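Long-range contacts in aldehyde dehydrogenase (Burkholderia cenocepacia, PDB 4O6R), which probably oxidises aldehydes to carboxylic acids with NAD(P)+ as cofactor, and binds adenosine monophosphate in this crystal: residues Asn262-Asp266 with Phe401-Ala407; Trp279-His283 with Cys446-Val450. All coordinates share one frame; numbering follows the deposited sequence.

In the fold
Contacts 1 and 2, their centres 19 Å apart on the same side of the chain's centre, are both built around the seven-stranded sheet: contact 1 uses its strand 261-264, contact 2 elements that follow two of its strands. Contact 1 joins this strand's end to the start of helix 404-411, its centre about 28 Å from the chain's centre; contact 2, its centre about 14 Å from the chain's centre, joins helix 270-282 to the loop after strand 441-444. Asn262, next to Ile263 of contact 1, packs against contact 2: its OD1, hydrogen-bonded to Trp423 NE1, lies 3.6 Å from Tyr447 CD1 and its ND2 4.1 Å from Ala280 CB. Both lie away from the AMP site.

Contact 1: residues Asn262-Asp266 with Phe401-Ala407; sequences NIVFD and FGSDDEA
Ile263, near the end of strand 261-264, and Ala407, in the first turn of helix 404-411, have their CA atoms 7.2 Å apart, and the Phe401 ring lies beside this gap, against both side chains. Its edge is directed at the face of Phe265 in an offset edge-to-face pair, with centroids 5.2 Å apart and planes at 76°. Phe401 CZ rides over the rim of that face, and the methyl of Ala407 sits over the centre of one Phe401 face. Ile263 turns its CG2 branch, anti to the backbone N, toward both partners: CG2 is 3.7 Å from Phe401 CE1 and 4.0 Å from Ala407 CB. On the Phe265 ring, CE1 approaches Asp404 OD1 at 3.5 Å, the ring and carboxylate planes being 61° apart. The helix lies on the crossover from strand 395-401 to the parallel strand 421-423. No hydrogen bond joins the segments: aromatic and methyl packing, by Ile263 of the strand and Phe265 just past it, seats the helix start against the sheet, while Asp404 OD2 takes its salt bridge from Arg429 and Ser403 OG caps the helix from within its own segment, accepting from Glu406 N.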
# COMPACT_ATOMS: atom_id res chain seq x y z
N ASN A 262 27.16 12.68 13.85
CA ASN A 262 27.41 13.19 12.49
C ASN A 262 28.82 12.73 12.15
O ASN A 262 29.78 13.31 12.65
CB ASN A 262 27.28 14.70 12.51
CG ASN A 262 27.46 15.33 11.14
OD1 ASN A 262 27.44 14.64 10.13
ND2 ASN A 262 27.63 16.65 11.12
N ILE A 263 28.94 11.63 11.40
CA ILE A 263 30.18 10.90 11.25
C ILE A 263 30.84 11.30 9.92
O ILE A 263 30.21 11.25 8.87
CB ILE A 263 29.94 9.37 11.23
CG1 ILE A 263 29.11 8.92 12.43
CG2 ILE A 263 31.25 8.60 11.19
CD1 ILE A 263 28.54 7.51 12.32
N VAL A 264 32.11 11.69 9.98
CA VAL A 264 32.84 12.08 8.80
C VAL A 264 33.97 11.08 8.56
O VAL A 264 34.95 10.99 9.32
CB VAL A 264 33.37 13.52 8.92
CG1 VAL A 264 34.10 13.96 7.66
CG2 VAL A 264 32.21 14.45 9.24
N PHE A 265 33.84 10.35 7.47
CA PHE A 265 34.84 9.39 7.06
C PHE A 265 35.98 10.05 6.27
O PHE A 265 35.87 11.19 5.81
CB PHE A 265 34.19 8.26 6.27
CG PHE A 265 33.43 7.31 7.12
CD1 PHE A 265 34.07 6.24 7.73
CD2 PHE A 265 32.08 7.50 7.35
CE1 PHE A 265 33.36 5.38 8.56
CE2 PHE A 265 31.36 6.63 8.15
CZ PHE A 265 32.00 5.57 8.77
N ASP A 266 37.07 9.32 6.11
CA ASP A 266 38.27 9.93 5.52
C ASP A 266 38.15 10.16 4.02
O ASP A 266 38.96 10.87 3.43
CB ASP A 266 39.58 9.19 5.92
CG ASP A 266 39.70 7.83 5.32
OD1 ASP A 266 38.70 7.18 5.02
OD2 ASP A 266 40.83 7.39 5.13
N PHE A 401 37.76 8.51 15.53
CA PHE A 401 37.75 7.06 15.32
C PHE A 401 38.69 6.65 14.23
O PHE A 401 39.15 7.48 13.45
CB PHE A 401 36.33 6.58 14.97
CG PHE A 401 35.86 6.99 13.59
CD1 PHE A 401 35.31 8.25 13.39
CD2 PHE A 401 35.98 6.14 12.50
CE1 PHE A 401 34.86 8.64 12.13
CE2 PHE A 401 35.53 6.52 11.24
CZ PHE A 401 34.97 7.78 11.06
N GLY A 402 38.96 5.35 14.18
CA GLY A 402 39.92 4.78 13.24
C GLY A 402 39.47 3.64 12.34
O GLY A 402 40.19 3.33 11.40
N SER A 403 38.36 2.95 12.68
CA SER A 403 37.76 1.90 11.86
C SER A 403 36.24 2.17 11.76
O SER A 403 35.70 2.85 12.59
CB SER A 403 37.99 0.56 12.53
OG SER A 403 37.28 0.53 13.75
N ASP A 404 35.59 1.64 10.73
CA ASP A 404 34.13 1.79 10.59
C ASP A 404 33.43 1.24 11.83
O ASP A 404 32.45 1.81 12.30
CB ASP A 404 33.59 1.05 9.36
CG ASP A 404 34.03 1.67 8.05
OD1 ASP A 404 35.04 2.40 7.98
OD2 ASP A 404 33.36 1.39 7.04
N ASP A 405 33.92 0.12 12.35
CA ASP A 405 33.32 -0.49 13.54
C ASP A 405 33.41 0.44 14.76
O ASP A 405 32.46 0.52 15.52
CB ASP A 405 33.97 -1.82 13.91
CG ASP A 405 33.71 -2.91 12.91
OD1 ASP A 405 32.69 -2.91 12.20
OD2 ASP A 405 34.56 -3.79 12.85
N GLU A 406 34.53 1.14 14.94
CA GLU A 406 34.63 2.12 16.02
C GLU A 406 33.64 3.27 15.83
O GLU A 406 33.05 3.75 16.80
CB GLU A 406 36.06 2.70 16.20
CG GLU A 406 36.17 3.53 17.49
CD GLU A 406 37.53 4.19 17.74
OE1 GLU A 406 38.35 4.27 16.83
OE2 GLU A 406 37.78 4.65 18.85
N ALA A 407 33.47 3.73 14.59
CA ALA A 407 32.51 4.81 14.33
C ALA A 407 31.09 4.39 14.68
O ALA A 407 30.34 5.19 15.24
CB ALA A 407 32.57 5.26 12.88

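Contact 2: residues Trp279-His283 with Cys446-Val450; sequences WAIFH and CYKRV. With NO3 (nitrate ion), chain N; NO3 (nitrate ion), chain F.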
# COMPACT_ATOMS: atom_id res chain seq x y z
N TRP A 279 25.72 23.61 9.71
CA TRP A 279 24.28 23.57 9.63
C TRP A 279 23.68 22.65 10.70
O TRP A 279 22.71 23.01 11.37
CB TRP A 279 23.86 23.11 8.21
CG TRP A 279 22.54 22.47 8.09
CD1 TRP A 279 22.28 21.13 7.93
CD2 TRP A 279 21.27 23.13 8.08
NE1 TRP A 279 20.93 20.93 7.83
CE2 TRP A 279 20.29 22.13 7.93
CE3 TRP A 279 20.86 24.47 8.18
CZ2 TRP A 279 18.92 22.42 7.90
CZ3 TRP A 279 19.51 24.77 8.15
CH2 TRP A 279 18.55 23.75 8.01
N ALA A 280 24.25 21.45 10.84
CA ALA A 280 23.62 20.43 11.65
C ALA A 280 23.54 20.80 13.12
O ALA A 280 22.59 20.37 13.80
CB ALA A 280 24.36 19.10 11.49
N ILE A 281 24.52 21.56 13.61
CA ILE A 281 24.52 21.92 15.03
C ILE A 281 24.22 23.39 15.29
O ILE A 281 23.62 23.69 16.32
CB ILE A 281 25.81 21.49 15.75
CG1 ILE A 281 25.72 21.65 17.29
CG2 ILE A 281 27.00 22.27 15.23
CD1 ILE A 281 24.57 20.90 17.95
N PHE A 282 24.58 24.30 14.40
CA PHE A 282 24.39 25.73 14.69
C PHE A 282 23.08 26.31 14.21
O PHE A 282 22.63 27.30 14.80
CB PHE A 282 25.62 26.55 14.25
CG PHE A 282 26.89 26.07 14.90
CD1 PHE A 282 26.95 25.85 16.28
CD2 PHE A 282 28.01 25.79 14.15
CE1 PHE A 282 28.09 25.37 16.88
CE2 PHE A 282 29.15 25.31 14.76
CZ PHE A 282 29.20 25.10 16.12
N HIS A 283 22.45 25.70 13.21
CA HIS A 283 21.13 26.16 12.83
C HIS A 283 20.21 26.02 14.02
O HIS A 283 20.29 25.05 14.76
CB HIS A 283 20.55 25.41 11.63
CG HIS A 283 19.09 25.67 11.43
ND1 HIS A 283 18.13 24.73 11.71
CD2 HIS A 283 18.42 26.78 11.04
CE1 HIS A 283 16.93 25.22 11.45
NE2 HIS A 283 17.08 26.47 11.06
N CYS A 446 24.44 14.70 3.88
CA CYS A 446 23.49 15.77 4.16
C CYS A 446 23.15 15.62 5.63
O CYS A 446 23.64 14.70 6.29
CB CYS A 446 22.25 15.69 3.27
SG CYS A 446 21.28 14.15 3.38
N TYR A 447 22.37 16.53 6.17
CA TYR A 447 21.91 16.41 7.55
C TYR A 447 20.63 17.20 7.74
O TYR A 447 20.42 18.23 7.11
CB TYR A 447 22.97 16.86 8.56
CG TYR A 447 23.04 16.00 9.81
CD1 TYR A 447 23.81 14.85 9.85
CD2 TYR A 447 22.34 16.35 10.95
CE1 TYR A 447 23.89 14.06 11.00
CE2 TYR A 447 22.41 15.58 12.11
CZ TYR A 447 23.17 14.43 12.13
OH TYR A 447 23.24 13.71 13.29
N LYS A 448 19.79 16.72 8.64
CA LYS A 448 18.52 17.36 8.97
C LYS A 448 17.63 17.59 7.74
O LYS A 448 17.01 18.65 7.62
CB LYS A 448 18.71 18.67 9.73
CG LYS A 448 19.58 18.60 10.94
CD LYS A 448 19.26 19.64 12.01
CE LYS A 448 19.34 21.07 11.52
NZ LYS A 448 18.64 21.94 12.52
N ARG A 449 17.60 16.66 6.80
CA ARG A 449 16.63 16.76 5.74
C ARG A 449 15.29 16.26 6.29
O ARG A 449 15.20 15.13 6.77
CB ARG A 449 17.01 15.98 4.49
CG ARG A 449 18.41 16.27 3.95
CD ARG A 449 18.57 17.74 3.60
NE ARG A 449 17.64 18.15 2.57
CZ ARG A 449 17.69 19.32 1.93
NH1 ARG A 449 18.63 20.22 2.23
NH2 ARG A 449 16.80 19.61 0.98
N VAL A 450 14.30 17.13 6.19
CA VAL A 450 12.93 16.82 6.62
C VAL A 450 11.96 17.14 5.48
O VAL A 450 12.11 18.15 4.76
CB VAL A 450 12.55 17.52 7.95
CG1 VAL A 450 13.42 17.03 9.09
CG2 VAL A 450 12.65 19.02 7.84
N NO3 N . 14.46 17.16 1.24
O1 NO3 N . 15.53 16.87 0.74
O2 NO3 N . 13.28 16.89 0.54
O3 NO3 N . 14.45 17.74 2.51
N NO3 F . 15.36 21.02 11.94
O1 NO3 F . 14.25 20.50 11.77
O2 NO3 F . 15.85 21.97 11.06
O3 NO3 F . 16.15 20.67 13.03
O HOH W 1 20.57 22.24 14.79
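The C-terminal turn of helix 270-282 meets the loop after strand 441-444 where Trp279 NE1 donates to Tyr447 O, 2.8 Å away with an N-H...O angle of 154°. The carbonyl oxygen lies near the indole plane, but the donor stands well above the carbonyl plane. One residue on, Lys448 passes over the indole: CE is 4.2 Å from the centroid of the five-membered ring of Trp279, a CH-pi contact, and NZ is 4.9 Å from the centroid of its six-membered ring, a cation-pi contact over the same face. A bend at chi3 (-57°) brings the ammonium to the helix end, where it donates to His283 ND1 at 2.9 Å, in the imidazole plane. A water accepts from NZ at 3.0 Å and donates to both Ala280 O and His283 O, so the lysine is linked through it to a carbonyl of the final turn and to one just past the helix. NZ also bonds O3 of a nitrate ion, probably from the crystallisation liquor, at 2.8 Å. In the fold, helix 270-282 follows strand 261-264 of the seven-stranded sheet and the loop follows its strand 441-444; Tyr447 OH ties back to Ala261 O, and Ala280 CB packs obliquely on the Tyr447 ring, 3.5 Å from CD2. The region adjoins the second subunit, whose His493 makes an edge-to-face pair with Trp279 and whose Asp135 forms a salt bridge with Arg449. Arg449 NE and NH2 both bond O1 of another nitrate at the guanidinium edge.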